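Long-range contacts in UDP-glucose 4-epimerase (Brucella ovis, PDB 4WOK), which probably interconverts UDP-glucose and UDP-galactose by inverting carbon 4 of the sugar, with a bound NAD as cofactor: residues S25-K29 with A184-L190; T107-D112 with M161-Y165; L137-E141 with A298-D302; R172-L176 with A246-L250; L212-E216 with V284-M288. The protein carries 2 engineered substitutions. All blocks are in the same frame, centred on the assembly; numbering follows the deposited sequence. Where two conformers were deposited one is given.

Contacts 2 and 4 lie within the NAD-binding Rossmann half, and contact 1 joins its first helix to the loop that precedes the zinc-binding residues; the nearest side chains, Ser25, Thr107 and Leu176, come within about 7, 8 and 8 Å of the cofactor. Contacts 2 and 4 are direct neighbours: helix 150-169 leads into strand 172-177, and Ala163 CA touches Tyr173 OH at 3.7 Å. Contact 3 joins a loop of this half to a later loop; its Ala301 side chain is about 11 Å from NAD, and its nearest atoms are about 7 Å from contact 4. Contact 5 is more remote, its centre about 40 Å from that of contact 4, yet Leu215 lies about 12 Å from the zinc ion.

Contact 1 (S25-K29 with A184-L190); sequences SHTAK and ADIDGEL
His26 and Lys29 reach from helix 22-33, the first helix of the Rossmann fold and the one that follows its probable GxGxxG turn, to the loop 184-190 that runs toward the zinc-binding residues. The apolar part is a CH-pi contact. Leu190 CD2 stands over the centre of the His26 imidazole, 3.8 Å from the centroid. Ser25 lines the same leucine, its OG 3.7 Å from Leu190 CD2, while that hydroxyl has its main hydrogen-bond partner in the carbonyl of Gly21.

Polar contact uses the rim of the same ring. The amide Asp185 N lies in the imidazole plane and gives a weak bond to His26 NE2 at 3.0 Å, bent to 125°. On the far nitrogen, His26 ND1 bonds to Phe22 O, which restrains the ring rotation and is consistent with NE2 serving as the acceptor.

The charged part is a salt bridge from Lys29 NZ to Asp185 OD1 at 3.0 Å, the lysine coming from above the carboxylate plane, 41° out of it. Lys29 is extended up to its last bend; it was modelled in two conformers, and the bridge is described for one of them. A water links Lys29 NZ with Asp187 OD2, extending the charge pairing to the turn.

The loop itself is shaped by a type I turn from Asp185 to Gly188. With CG anti to the backbone nitrogen (chi1 178°), Asp185 turns its carboxylate back over this turn, and OD2 accepts Asp187 N at 2.9 Å, closing an Asx turn.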
# COMPACT_ATOMS: atom_id res chain seq x y z
N SER A 25 -0.85 9.50 3.55
CA SER A 25 -0.35 10.61 4.35
C SER A 25 1.17 10.67 4.28
O SER A 25 1.75 11.76 4.18
CB SER A 25 -0.81 10.53 5.82
OG SER A 25 -0.34 9.35 6.46
N HIS A 26 1.84 9.51 4.30
CA HIS A 26 3.30 9.50 4.13
C HIS A 26 3.70 10.06 2.77
O HIS A 26 4.75 10.72 2.62
CB HIS A 26 3.86 8.09 4.31
CG HIS A 26 4.00 7.68 5.74
ND1 HIS A 26 2.95 7.20 6.48
CD2 HIS A 26 5.08 7.67 6.57
CE1 HIS A 26 3.37 6.92 7.71
NE2 HIS A 26 4.65 7.19 7.79
N THR A 27 2.89 9.77 1.76
CA THR A 27 3.17 10.22 0.41
C THR A 27 2.95 11.72 0.28
O THR A 27 3.73 12.42 -0.38
CB THR A 27 2.31 9.46 -0.61
OG1 THR A 27 2.64 8.06 -0.51
CG2 THR A 27 2.55 9.96 -2.04
N ALA A 28 1.90 12.23 0.93
CA ALA A 28 1.66 13.68 1.00
C ALA A 28 2.84 14.41 1.66
O ALA A 28 3.31 15.44 1.16
CB ALA A 28 0.37 13.97 1.75
N LYS A 29 3.32 13.88 2.79
CA LYS A 29 4.49 14.45 3.46
C LYS A 29 5.68 14.52 2.50
O LYS A 29 6.38 15.54 2.42
CB LYS A 29 4.86 13.62 4.70
CG LYS A 29 6.14 14.06 5.42
CD LYS A 29 6.31 13.28 6.73
CE LYS A 29 7.37 13.89 7.64
NZ LYS A 29 8.75 13.56 7.20
N ALA A 184 7.10 3.19 9.66
CA ALA A 184 6.47 4.49 9.79
C ALA A 184 7.53 5.55 9.54
O ALA A 184 8.72 5.22 9.46
CB ALA A 184 5.84 4.66 11.17
N ASP A 185 7.11 6.80 9.41
CA ASP A 185 8.04 7.89 9.12
C ASP A 185 9.20 7.89 10.12
O ASP A 185 8.99 7.72 11.32
CB ASP A 185 7.35 9.25 9.14
CG ASP A 185 8.33 10.38 8.88
OD1 ASP A 185 8.70 10.57 7.70
OD2 ASP A 185 8.75 11.05 9.86
N ILE A 186 10.43 8.06 9.63
CA ILE A 186 11.61 7.94 10.50
C ILE A 186 11.56 8.91 11.69
O ILE A 186 12.08 8.61 12.77
CB ILE A 186 12.91 8.16 9.70
CG1 ILE A 186 14.14 7.98 10.60
CG2 ILE A 186 12.93 9.53 9.06
CD1 ILE A 186 14.30 6.58 11.14
N ASP A 187 10.91 10.06 11.52
CA ASP A 187 10.94 11.08 12.56
C ASP A 187 9.84 10.92 13.61
O ASP A 187 9.74 11.73 14.53
CB ASP A 187 10.88 12.46 11.92
CG ASP A 187 12.23 12.87 11.33
OD1 ASP A 187 13.26 12.54 11.95
OD2 ASP A 187 12.26 13.49 10.25
N GLY A 188 9.03 9.87 13.47
CA GLY A 188 8.15 9.45 14.55
C GLY A 188 6.78 10.09 14.74
O GLY A 188 6.04 9.67 15.62
N GLU A 189 6.41 11.07 13.91
CA GLU A 189 5.12 11.75 14.11
C GLU A 189 3.98 11.28 13.20
O GLU A 189 2.89 11.85 13.24
CB GLU A 189 5.28 13.26 13.92
CG GLU A 189 6.23 13.93 14.90
CD GLU A 189 6.28 15.44 14.70
OE1 GLU A 189 5.32 16.00 14.11
OE2 GLU A 189 7.27 16.06 15.13
N LEU A 190 4.22 10.25 12.40
CA LEU A 190 3.19 9.76 11.48
C LEU A 190 3.20 8.24 11.44
O LEU A 190 4.23 7.63 11.14
CB LEU A 190 3.41 10.34 10.08
CG LEU A 190 2.27 10.33 9.07
CD1 LEU A 190 1.10 11.20 9.53
CD2 LEU A 190 2.81 10.81 7.72
O HOH W 1 10.08 15.34 9.19
O HOH W 2 10.84 12.92 8.31

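Contact 2 (T107-D112 with M161-Y165); sequences TQSLLD and MLADY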
# COMPACT_ATOMS: atom_id res chain seq x y z
N THR A 107 -13.07 3.43 -8.25
CA THR A 107 -12.01 3.74 -9.20
C THR A 107 -12.60 4.24 -10.53
O THR A 107 -12.08 5.18 -11.12
CB THR A 107 -11.11 2.51 -9.44
OG1 THR A 107 -10.44 2.20 -8.21
CG2 THR A 107 -10.05 2.81 -10.54
N GLN A 108 -13.70 3.65 -10.98
CA GLN A 108 -14.27 4.13 -12.24
C GLN A 108 -14.71 5.58 -12.11
O GLN A 108 -14.51 6.39 -13.01
CB GLN A 108 -15.47 3.30 -12.72
CG GLN A 108 -15.96 3.89 -14.07
CD GLN A 108 -17.12 3.13 -14.69
OE1 GLN A 108 -17.64 2.17 -14.12
NE2 GLN A 108 -17.54 3.57 -15.87
N SER A 109 -15.28 5.92 -10.96
CA SER A 109 -15.70 7.29 -10.72
C SER A 109 -14.47 8.22 -10.78
O SER A 109 -14.52 9.29 -11.38
CB SER A 109 -16.41 7.38 -9.37
OG SER A 109 -16.88 8.69 -9.13
N LEU A 110 -13.37 7.80 -10.17
CA LEU A 110 -12.15 8.61 -10.20
C LEU A 110 -11.62 8.76 -11.62
O LEU A 110 -11.22 9.85 -12.02
CB LEU A 110 -11.08 8.01 -9.29
CG LEU A 110 -9.71 8.70 -9.39
CD1 LEU A 110 -9.73 10.08 -8.76
CD2 LEU A 110 -8.64 7.83 -8.75
N LEU A 111 -11.62 7.67 -12.38
CA LEU A 111 -11.08 7.75 -13.74
C LEU A 111 -11.99 8.57 -14.63
O LEU A 111 -11.51 9.29 -15.52
CB LEU A 111 -10.88 6.35 -14.32
CG LEU A 111 -9.84 5.48 -13.58
CD1 LEU A 111 -9.67 4.20 -14.35
CD2 LEU A 111 -8.47 6.20 -13.45
N ASP A 112 -13.30 8.50 -14.41
CA ASP A 112 -14.19 9.38 -15.18
C ASP A 112 -13.92 10.85 -14.84
O ASP A 112 -13.86 11.69 -15.72
CB ASP A 112 -15.66 9.04 -14.93
CG ASP A 112 -16.11 7.78 -15.64
OD1 ASP A 112 -15.48 7.40 -16.65
OD2 ASP A 112 -17.10 7.15 -15.21
N MET A 161 -9.03 -1.68 -16.05
CA MET A 161 -9.81 -0.48 -16.33
C MET A 161 -8.89 0.67 -16.72
O MET A 161 -9.16 1.41 -17.67
CB MET A 161 -10.65 -0.09 -15.11
CG MET A 161 -11.76 0.93 -15.41
SD MET A 161 -12.47 1.59 -13.89
CE MET A 161 -13.34 0.14 -13.25
N LEU A 162 -7.80 0.82 -15.97
CA LEU A 162 -6.75 1.78 -16.35
C LEU A 162 -6.29 1.60 -17.80
O LEU A 162 -6.20 2.57 -18.56
CB LEU A 162 -5.54 1.67 -15.42
CG LEU A 162 -5.72 2.27 -14.03
CD1 LEU A 162 -4.63 1.77 -13.11
CD2 LEU A 162 -5.67 3.79 -14.10
N ALA A 163 -6.01 0.36 -18.19
CA ALA A 163 -5.55 0.08 -19.55
C ALA A 163 -6.61 0.47 -20.57
O ALA A 163 -6.30 1.07 -21.59
CB ALA A 163 -5.18 -1.39 -19.70
N ASP A 164 -7.87 0.15 -20.28
CA ASP A 164 -8.98 0.47 -21.20
C ASP A 164 -9.22 1.96 -21.33
O ASP A 164 -9.55 2.44 -22.42
CB ASP A 164 -10.28 -0.19 -20.74
CG ASP A 164 -10.25 -1.70 -20.90
OD1 ASP A 164 -9.42 -2.20 -21.69
OD2 ASP A 164 -11.05 -2.38 -20.22
N TYR A 165 -9.09 2.69 -20.22
CA TYR A 165 -9.23 4.14 -20.24
C TYR A 165 -8.06 4.81 -20.96
O TYR A 165 -8.20 5.87 -21.58
CB TYR A 165 -9.38 4.66 -18.81
CG TYR A 165 -10.81 4.73 -18.34
CD1 TYR A 165 -11.64 3.61 -18.39
CD2 TYR A 165 -11.35 5.92 -17.84
CE1 TYR A 165 -12.96 3.67 -17.97
CE2 TYR A 165 -12.68 5.98 -17.40
CZ TYR A 165 -13.48 4.85 -17.47
OH TYR A 165 -14.79 4.89 -17.05
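Tyr165 OH is gripped by two groups of helix 96-116. It donates to Asp112 OD1 at 2.6 Å and accepts from Gln108 NE2 at 3.3 Å, the latter bond bent to 136°. The carboxylate oxygen lies in the ring plane, at its edge, yet the hydroxyl meets that oxygen from above the carboxylate plane, 36° out of it. The amide stands nearly perpendicular to the ring. Asp112 OD1 also forms a salt bridge with Arg115, which would tend to hold the carboxylate in its ionised form. With the two bonds running to residues one helical turn apart, the phenol hydroxyl spans the turn and the rotation of the Tyr165 side chain is restrained.

Leu111 packs below these polar groups. Its CB meets Tyr165 CD2 at 3.6 Å, and CD1 lies over one face of the ring, offset toward the rim. The same CD1 reaches Met161 SD at 3.9 Å, whereas CD2 is the branch closest to Leu162, 3.8 Å from its CD2. Met161 lies across Gln108: its chain is extended to SD, which packs 3.5 Å from Gln108 CA, and a bend at chi3 (-69°) brings CE toward Gln108 CB.

The axes of the two short helical segments approach to 11.1 Å and run in the same general direction. In related epimerases a pair of helices commonly builds a dimer interface; these two probably correspond, although the assembly here is a single chain. Beneath the pair lies the parallel sheet of the Rossmann fold: Leu162 rests on Val122 and Phe124 of strand 121-125 and on Tyr173 of strand 172-177, and Leu110 on strand 79-82.

Contact 3 (L137-E141 with A298-D302); sequences LPIGE and ALYAD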
# COMPACT_ATOMS: atom_id res chain seq x y z
N LEU A 137 9.59 -17.81 -7.87
CA LEU A 137 9.94 -16.77 -6.92
C LEU A 137 11.33 -16.23 -7.21
O LEU A 137 12.25 -17.00 -7.47
CB LEU A 137 9.85 -17.31 -5.49
CG LEU A 137 8.45 -17.61 -4.98
CD1 LEU A 137 8.51 -18.55 -3.79
CD2 LEU A 137 7.73 -16.31 -4.60
N PRO A 138 11.50 -14.90 -7.15
CA PRO A 138 10.47 -13.91 -6.80
C PRO A 138 9.46 -13.68 -7.93
O PRO A 138 9.68 -14.13 -9.05
CB PRO A 138 11.28 -12.65 -6.52
CG PRO A 138 12.52 -12.81 -7.35
CD PRO A 138 12.81 -14.28 -7.40
N ILE A 139 8.37 -12.98 -7.62
CA ILE A 139 7.29 -12.81 -8.58
C ILE A 139 7.55 -11.65 -9.53
O ILE A 139 7.57 -10.49 -9.10
CB ILE A 139 5.94 -12.59 -7.86
CG1 ILE A 139 5.72 -13.67 -6.79
CG2 ILE A 139 4.80 -12.54 -8.86
CD1 ILE A 139 4.47 -13.44 -5.96
N GLY A 140 7.75 -11.95 -10.81
CA GLY A 140 7.96 -10.92 -11.81
C GLY A 140 6.62 -10.42 -12.33
O GLY A 140 5.60 -11.06 -12.12
N GLU A 141 6.63 -9.28 -13.01
CA GLU A 141 5.39 -8.69 -13.51
C GLU A 141 4.79 -9.53 -14.63
O GLU A 141 3.62 -9.37 -14.97
CB GLU A 141 5.62 -7.26 -13.99
CG GLU A 141 5.94 -6.27 -12.88
CD GLU A 141 7.41 -6.24 -12.50
OE1 GLU A 141 8.18 -7.07 -13.03
OE2 GLU A 141 7.79 -5.39 -11.68
N ALA A 298 6.14 -19.02 0.97
CA ALA A 298 6.89 -17.81 0.68
C ALA A 298 6.26 -17.03 -0.47
O ALA A 298 5.90 -17.59 -1.50
CB ALA A 298 8.34 -18.13 0.36
N LEU A 299 6.12 -15.73 -0.25
CA LEU A 299 5.65 -14.80 -1.27
C LEU A 299 6.45 -13.51 -1.20
O LEU A 299 6.49 -12.86 -0.16
CB LEU A 299 4.16 -14.50 -1.10
CG LEU A 299 3.14 -15.64 -1.23
CD1 LEU A 299 1.76 -15.14 -0.82
CD2 LEU A 299 3.12 -16.18 -2.64
N TYR A 300 7.10 -13.14 -2.30
CA TYR A 300 7.77 -11.86 -2.37
C TYR A 300 7.99 -11.49 -3.83
O TYR A 300 8.05 -12.35 -4.71
CB TYR A 300 9.09 -11.87 -1.59
CG TYR A 300 10.04 -12.99 -1.96
CD1 TYR A 300 9.88 -14.26 -1.40
CD2 TYR A 300 11.09 -12.79 -2.84
CE1 TYR A 300 10.74 -15.29 -1.73
CE2 TYR A 300 11.95 -13.81 -3.18
CZ TYR A 300 11.78 -15.06 -2.62
OH TYR A 300 12.64 -16.08 -2.95
N ALA A 301 8.11 -10.19 -4.08
CA ALA A 301 8.10 -9.65 -5.43
C ALA A 301 9.49 -9.40 -5.99
O ALA A 301 10.43 -9.12 -5.25
CB ALA A 301 7.30 -8.36 -5.45
N ASP A 302 9.60 -9.49 -7.31
CA ASP A 302 10.82 -9.15 -8.04
C ASP A 302 10.82 -7.65 -8.34
O ASP A 302 9.97 -7.16 -9.08
CB ASP A 302 10.90 -9.96 -9.33
CG ASP A 302 12.26 -9.86 -10.01
OD1 ASP A 302 13.08 -9.02 -9.60
OD2 ASP A 302 12.49 -10.64 -10.96
O HOH W 3 10.81 -6.73 -11.60
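Ile139 and Ala301 form a single backbone bridge, clamped by Ile139 N to Tyr300 O (3.0 Å) and Asp302 N to Ile139 O (2.9 Å). Both bonds are nearly straight, with N-H...O angles of 161° and 168° respectively.

Next to this bridge, Pro138, preceded by a cis peptide bond, sets its CB 3.6 Å from Tyr300 CE2, and its CG against Asp302 CB at 3.8 Å. Leu137 joins it at the tyrosine, CB approaching the phenol end while CD2 lies over one ring face, toward the rim. The ring is placed there by an uncommon torsion, CG tucked between the backbone nitrogen and carbonyl carbon (chi1 53°). Leu137 CD1 continues to Ala298 O at 3.6 Å. The backbone amide Tyr300 N is buried without a hydrogen-bond partner.

In fold terms the bridge ties the loop after strand 121-125 of the Rossmann sheet to a loop that follows strand 286-289 and runs beside strand 230-235, with Leu299 and Ile230 joined by backbone hydrogen bonding. Asp302 OD1 accepts Ala304 N at the start of helix 304-310.

At the opposite end Glu141, bent at chi2, turns its carboxylate toward Asn260, whose backbone nitrogen binds OE2. A water near Glu141 OE1 also sits 2.7 Å from Asp302 O, with other acceptors competing for its protons.

Contact 4 (R172-L176 with A246-L250); sequences RYVAL and AVEHL
Val174 points from strand 172-177 into helix 236-251, and its atoms meet the helix in turn. CB lies 4.0 Å from Ala246 CB. From there CG1, anti to the backbone nitrogen (chi1 174°), closes on the same methyl at 3.8 Å. The other branch, CG2, is directed down the helix: it meets Leu250 CG at 3.9 Å and His249 CD2 at 4.1 Å, the imidazole being approached obliquely. One valine thus bridges Ala246 and Leu250, residues on successive turns of the helix, and the valine and leucine side chains lie alongside each other, running in opposite senses.

Leu250 uses its branches against the strand backbone. CD1 lies 3.7 Å from Arg172 O and 3.8 Å from Tyr173 CA, so the leucine bears on the start of the strand, while CD2 turns toward Val174 and the Arg172 CB. Further along, Leu176 CD1 touches Ala246 CB at 4.2 Å, closing the apolar row at the other end.

No direct hydrogen bond crosses between the segments; at the rim, a water is only weakly held between Arg172 NH2 and Leu250 O. His249 NE2 is engaged by Gly255 O, which orients the ring beside the valine.

Tyr173, whose CB is directed away from this helix, packs against helix 150-169, so the strand is sandwiched by helices. The axes of the short segments pass 8.6 Å apart at 154°, nearly antiparallel. This is the arrangement of a Rossmann sheet, in which helix 236-251 lies against strand 172-177 and leads to the neighbouring parallel strand 257-260.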
# COMPACT_ATOMS: atom_id res chain seq x y z
N ARG A 172 -2.89 8.47 -18.86
CA ARG A 172 -1.55 7.95 -18.64
C ARG A 172 -1.42 7.49 -17.20
O ARG A 172 -1.91 8.16 -16.28
CB ARG A 172 -0.49 9.01 -18.95
CG ARG A 172 -0.53 9.51 -20.39
CD ARG A 172 0.63 10.44 -20.72
NE ARG A 172 0.61 11.67 -19.93
CZ ARG A 172 -0.04 12.78 -20.28
NH1 ARG A 172 -0.74 12.82 -21.41
NH2 ARG A 172 0.01 13.85 -19.49
N TYR A 173 -0.77 6.35 -16.97
CA TYR A 173 -0.77 5.80 -15.63
C TYR A 173 0.42 4.96 -15.28
O TYR A 173 1.14 4.48 -16.15
CB TYR A 173 -2.03 4.95 -15.41
CG TYR A 173 -2.03 3.67 -16.20
CD1 TYR A 173 -2.50 3.65 -17.51
CD2 TYR A 173 -1.57 2.48 -15.65
CE1 TYR A 173 -2.51 2.48 -18.25
CE2 TYR A 173 -1.57 1.31 -16.37
CZ TYR A 173 -2.05 1.31 -17.68
OH TYR A 173 -2.05 0.15 -18.41
N VAL A 174 0.60 4.77 -13.98
CA VAL A 174 1.56 3.83 -13.43
C VAL A 174 0.81 3.08 -12.36
O VAL A 174 0.24 3.70 -11.45
CB VAL A 174 2.79 4.52 -12.82
CG1 VAL A 174 3.70 3.50 -12.12
CG2 VAL A 174 3.56 5.30 -13.88
N ALA A 175 0.79 1.76 -12.46
CA ALA A 175 0.21 0.92 -11.43
C ALA A 175 1.35 0.37 -10.60
O ALA A 175 2.32 -0.14 -11.15
CB ALA A 175 -0.64 -0.20 -12.03
N LEU A 176 1.24 0.48 -9.28
CA LEU A 176 2.31 0.04 -8.40
C LEU A 176 1.83 -1.11 -7.52
O LEU A 176 0.88 -0.95 -6.74
CB LEU A 176 2.81 1.21 -7.54
CG LEU A 176 3.41 2.40 -8.30
CD1 LEU A 176 3.70 3.55 -7.35
CD2 LEU A 176 4.68 2.00 -9.07
N ALA A 246 6.90 7.83 -9.61
CA ALA A 246 5.93 7.51 -10.66
C ALA A 246 5.31 8.79 -11.23
O ALA A 246 5.08 8.91 -12.44
CB ALA A 246 4.85 6.56 -10.12
N VAL A 247 5.06 9.77 -10.36
CA VAL A 247 4.60 11.08 -10.81
C VAL A 247 5.64 11.71 -11.74
O VAL A 247 5.30 12.23 -12.80
CB VAL A 247 4.33 12.03 -9.61
CG1 VAL A 247 4.13 13.46 -10.10
CG2 VAL A 247 3.12 11.56 -8.77
N GLU A 248 6.90 11.65 -11.34
CA GLU A 248 7.97 12.25 -12.15
C GLU A 248 8.06 11.58 -13.51
O GLU A 248 8.27 12.24 -14.54
CB GLU A 248 9.32 12.15 -11.44
CG GLU A 248 9.39 12.90 -10.12
CD GLU A 248 9.23 14.39 -10.30
OE1 GLU A 248 8.72 15.05 -9.37
OE2 GLU A 248 9.63 14.90 -11.37
N HIS A 249 7.91 10.26 -13.51
CA HIS A 249 7.97 9.46 -14.72
C HIS A 249 6.94 9.92 -15.75
O HIS A 249 7.26 10.08 -16.92
CB HIS A 249 7.76 7.98 -14.39
CG HIS A 249 7.67 7.09 -15.58
ND1 HIS A 249 8.79 6.58 -16.22
CD2 HIS A 249 6.61 6.59 -16.26
CE1 HIS A 249 8.41 5.82 -17.23
NE2 HIS A 249 7.09 5.81 -17.27
N LEU A 250 5.70 10.11 -15.31
CA LEU A 250 4.65 10.54 -16.23
C LEU A 250 4.83 12.00 -16.61
O LEU A 250 4.51 12.40 -17.72
CB LEU A 250 3.26 10.32 -15.63
CG LEU A 250 2.86 8.85 -15.42
CD1 LEU A 250 1.47 8.74 -14.78
CD2 LEU A 250 2.89 8.09 -16.75
O HOH W 4 2.31 14.95 -18.12

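Contact 5 (L212-E216 with V284-M288); sequences LDVLE and VPVAM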
# COMPACT_ATOMS: atom_id res chain seq x y z
N LEU A 212 -2.71 -6.25 22.64
CA LEU A 212 -3.41 -7.49 22.29
C LEU A 212 -2.93 -8.58 23.23
O LEU A 212 -1.80 -8.53 23.72
CB LEU A 212 -3.15 -7.91 20.84
CG LEU A 212 -3.79 -7.09 19.72
CD1 LEU A 212 -3.30 -7.62 18.38
CD2 LEU A 212 -5.31 -7.15 19.81
N ASP A 213 -3.78 -9.57 23.49
CA ASP A 213 -3.41 -10.63 24.41
C ASP A 213 -2.44 -11.62 23.79
O ASP A 213 -1.50 -12.08 24.45
CB ASP A 213 -4.66 -11.36 24.90
CG ASP A 213 -5.40 -10.59 25.97
OD1 ASP A 213 -4.77 -10.22 26.99
OD2 ASP A 213 -6.62 -10.36 25.80
N VAL A 214 -2.69 -11.99 22.54
CA VAL A 214 -1.86 -12.99 21.86
C VAL A 214 -1.67 -12.65 20.40
O VAL A 214 -2.41 -11.84 19.83
CB VAL A 214 -2.47 -14.43 21.95
CG1 VAL A 214 -2.66 -14.85 23.38
CG2 VAL A 214 -3.79 -14.50 21.21
N LEU A 215 -0.66 -13.25 19.79
CA LEU A 215 -0.55 -13.23 18.34
C LEU A 215 -0.67 -14.66 17.86
O LEU A 215 0.23 -15.48 18.07
CB LEU A 215 0.76 -12.60 17.86
CG LEU A 215 0.93 -12.64 16.34
CD1 LEU A 215 0.08 -11.55 15.65
CD2 LEU A 215 2.38 -12.53 15.92
N GLU A 216 -1.81 -14.98 17.25
CA GLU A 216 -1.99 -16.30 16.68
C GLU A 216 -1.20 -16.39 15.38
O GLU A 216 -1.34 -15.55 14.50
CB GLU A 216 -3.48 -16.60 16.44
CG GLU A 216 -4.21 -17.08 17.69
CD GLU A 216 -5.67 -17.42 17.43
OE1 GLU A 216 -6.27 -16.82 16.52
OE2 GLU A 216 -6.21 -18.30 18.15
N VAL A 284 6.94 -11.11 21.90
CA VAL A 284 5.61 -11.25 21.33
C VAL A 284 4.97 -12.54 21.84
O VAL A 284 5.55 -13.61 21.68
CB VAL A 284 5.66 -11.29 19.79
CG1 VAL A 284 4.24 -11.39 19.22
CG2 VAL A 284 6.37 -10.06 19.26
N PRO A 285 3.79 -12.45 22.47
CA PRO A 285 3.17 -13.66 23.03
C PRO A 285 2.51 -14.54 21.96
O PRO A 285 1.29 -14.56 21.83
CB PRO A 285 2.14 -13.11 24.01
CG PRO A 285 1.76 -11.76 23.42
CD PRO A 285 3.07 -11.23 22.87
N VAL A 286 3.33 -15.27 21.21
CA VAL A 286 2.88 -16.08 20.10
C VAL A 286 2.06 -17.29 20.54
O VAL A 286 2.43 -18.00 21.47
CB VAL A 286 4.06 -16.57 19.25
CG1 VAL A 286 3.59 -17.54 18.17
CG2 VAL A 286 4.77 -15.39 18.62
N ALA A 287 0.94 -17.50 19.87
CA ALA A 287 0.19 -18.74 20.00
C ALA A 287 0.27 -19.46 18.67
O ALA A 287 -0.39 -19.08 17.71
CB ALA A 287 -1.25 -18.45 20.38
N MET A 288 1.10 -20.49 18.62
CA MET A 288 1.31 -21.24 17.40
C MET A 288 0.16 -22.20 17.14
O MET A 288 -0.15 -23.05 17.97
CB MET A 288 2.64 -22.00 17.47
CG MET A 288 3.15 -22.47 16.13
SD MET A 288 3.47 -21.11 14.99
CE MET A 288 4.97 -20.42 15.68
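Leu215 carries the tight part of this contact through both its backbone and its side chain. Its amide donates to Pro285 O at 3.1 Å and its carbonyl accepts Ala287 N at 2.8 Å; the N-H groups point straight at their acceptors, with angles of 168° and 172°. Contacts from CA-H groups reinforce the pairing, Val286 CA approaching Leu215 O at 3.4 Å. The leucine side chain, with CG anti to the backbone nitrogen (chi1 177°), crosses Val284 obliquely, and Leu215 CB meets Val284 CG1 at 3.9 Å. Helix 200-209, through Arg203 and Ala204, adds to the burial of Leu215, and helix 269-280, through Val273 and Ile276, packs on Val284.

The pairing of Leu215 with Val286 and Glu216 with Ala287 is parallel, a short two-stranded sheet formed by strands 215-218 and 286-289, apart from the Rossmann sheet. Before the second strand, Pro285 is the centre of an inverse gamma turn closed by a weak bond from Val286 N to Val284 O.

On the side of Val214, Glu216 and Ala287 the side chains meet more loosely. Val214 is exposed to solvent, and its CB and Ala287 CB are 4.5 Å apart. Glu216 runs extended past the alanine, with CG 4.2 Å from Ala287 CB, and its carboxylate finds its charge partner further along the paired strand, OE2 forming a salt bridge with Arg289. At the entrance to the ladder Pro285 CG packs 3.4 Å from Asp213 O.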